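Cupin 2, conserved barrel domain protein (Shewanella frigidimarina NCIMB 400, PDB 3D82) is a small metal-binding cupin, seen here with nickel, whose precise biochemical role is not established. Local coordinates at residues V79-K82 against G83-H86. Residues are numbered along the deposited sequence; the frame is centred on the assembly and turned at random.
With NI (nickel (II) ion), chain L.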
loop_
_atom_site.group_PDB
_atom_site.type_symbol
_atom_site.label_atom_id
_atom_site.label_comp_id
_atom_site.label_asym_id
_atom_site.label_seq_id
_atom_site.Cartn_x
_atom_site.Cartn_y
_atom_site.Cartn_z
ATOM N N VAL D 79 6.193 -9.238 -1.235
ATOM C CA VAL D 79 7.435 -8.579 -0.835
ATOM C C VAL D 79 8.600 -9.332 -1.480
ATOM O O VAL D 79 8.780 -10.504 -1.207
ATOM C CB VAL D 79 7.631 -8.601 0.707
ATOM C CG1 VAL D 79 8.906 -7.868 1.079
ATOM C CG2 VAL D 79 6.414 -7.997 1.422
ATOM N N ILE D 80 9.375 -8.670 -2.345
ATOM C CA ILE D 80 10.549 -9.297 -2.970
ATOM C C ILE D 80 11.680 -9.146 -1.948
ATOM O O ILE D 80 12.079 -8.019 -1.685
ATOM C CB ILE D 80 10.994 -8.609 -4.287
ATOM C CG1 ILE D 80 9.860 -8.500 -5.327
ATOM C CG2 ILE D 80 12.212 -9.375 -4.876
ATOM C CD1 ILE D 80 9.421 -9.771 -5.922
ATOM N N PRO D 81 12.178 -10.251 -1.334
ATOM C CA PRO D 81 13.276 -10.029 -0.365
ATOM C C PRO D 81 14.544 -9.486 -1.047
ATOM O O PRO D 81 14.770 -9.753 -2.246
ATOM C CB PRO D 81 13.507 -11.411 0.236
ATOM C CG PRO D 81 12.279 -12.198 -0.099
ATOM C CD PRO D 81 11.861 -11.686 -1.432
ATOM N N LYS D 82 15.322 -8.683 -0.322
ATOM C CA LYS D 82 16.543 -8.083 -0.886
ATOM C C LYS D 82 17.489 -9.140 -1.459
ATOM O O LYS D 82 17.580 -10.248 -0.928
ATOM C CB LYS D 82 17.305 -7.215 0.126
ATOM C CG LYS D 82 17.841 -7.906 1.345
ATOM C CD LYS D 82 18.606 -6.905 2.201
ATOM C CE LYS D 82 19.268 -7.588 3.387
ATOM N NZ LYS D 82 20.215 -6.678 4.080
ATOM N N GLY D 83 18.128 -8.797 -2.577
ATOM C CA GLY D 83 19.054 -9.679 -3.235
ATOM C C GLY D 83 18.453 -10.789 -4.074
ATOM O O GLY D 83 19.204 -11.530 -4.665
ATOM N N VAL D 84 17.125 -10.892 -4.157
ATOM C CA VAL D 84 16.463 -11.956 -4.897
ATOM C C VAL D 84 16.193 -11.428 -6.318
ATOM O O VAL D 84 15.546 -10.387 -6.484
ATOM C CB VAL D 84 15.173 -12.430 -4.154
ATOM C CG1 VAL D 84 14.375 -13.434 -4.992
ATOM C CG2 VAL D 84 15.557 -13.017 -2.787
ATOM N N GLU D 85 16.790 -12.093 -7.317
ATOM C CA GLU D 85 16.544 -11.781 -8.730
ATOM C C GLU D 85 15.114 -12.061 -9.128
ATOM O O GLU D 85 14.572 -13.118 -8.803
ATOM C CB GLU D 85 17.412 -12.594 -9.687
ATOM C CG GLU D 85 18.724 -12.011 -10.005
ATOM C CD GLU D 85 19.355 -12.725 -11.180
ATOM O OE1 GLU D 85 19.708 -13.908 -11.038
ATOM O OE2 GLU D 85 19.490 -12.089 -12.246
ATOM N N HIS D 86 14.552 -11.150 -9.908
ATOM C CA HIS D 86 13.177 -11.264 -10.353
ATOM C C HIS D 86 12.936 -10.505 -11.653
ATOM O O HIS D 86 13.693 -9.592 -12.000
ATOM C CB HIS D 86 12.251 -10.755 -9.248
ATOM C CG HIS D 86 12.543 -9.354 -8.830
ATOM N ND1 HIS D 86 13.630 -9.025 -8.045
ATOM C CD2 HIS D 86 11.895 -8.196 -9.083
ATOM C CE1 HIS D 86 13.649 -7.718 -7.854
ATOM N NE2 HIS D 86 12.601 -7.196 -8.463
HETATM NI NI NI L . 12.551 -4.832 -8.895
#
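Ile80 and His86 meet across the loop that joins strand 76-80 to strand 86-90, and the histidine illustrates how a metal ligand is fixed through its second ring nitrogen. The bond from CA to CB of His86 points toward residues 79-82, and CG is set between the backbone N and the carbonyl carbon (chi1 57°). From CG the ring runs on to ND1, which donates a hydrogen bond of 2.8 Å to Val84 O, two residues earlier; the acceptor lies nearly in the ring plane, and the N-H...O angle is 158°. CG2 of Ile80 sits over one face, displaced toward the rim, where it comes within 3.5 Å of ND1 and 3.7 Å of CE1 of His86. The same CG2 of Ile80 lies 3.8 Å from the centroid of the His86 ring, a CH-pi contact. At the far tip, NE2 of His86 binds the nickel ion at 2.4 Å, flanked by CE1 and by CD2, the latter 3.4 Å from the metal. The ND1 bond at one side of the ring and the nickel bond at NE2 together restrain its rotation, with the Ile80 methyl packed over one face.

The intervening chain returns through a type II beta turn from Pro81 to Val84. Val84 N closes it with a 3.2 Å hydrogen bond to Pro81 O, and Gly83 supplies the positive phi of 78° at the third position. On the flank of the turn, CG2 of Val84 lies 4.0 Å from CB of Pro81. Phe65 of strand 60-65 packs against Ile80, Val84 and His86. His45, His47 and Glu52 join His86 around the nickel, the three-histidine, one-glutamate metal site characteristic of the cupin beta-barrel, with His86 as the histidine of the second cupin motif.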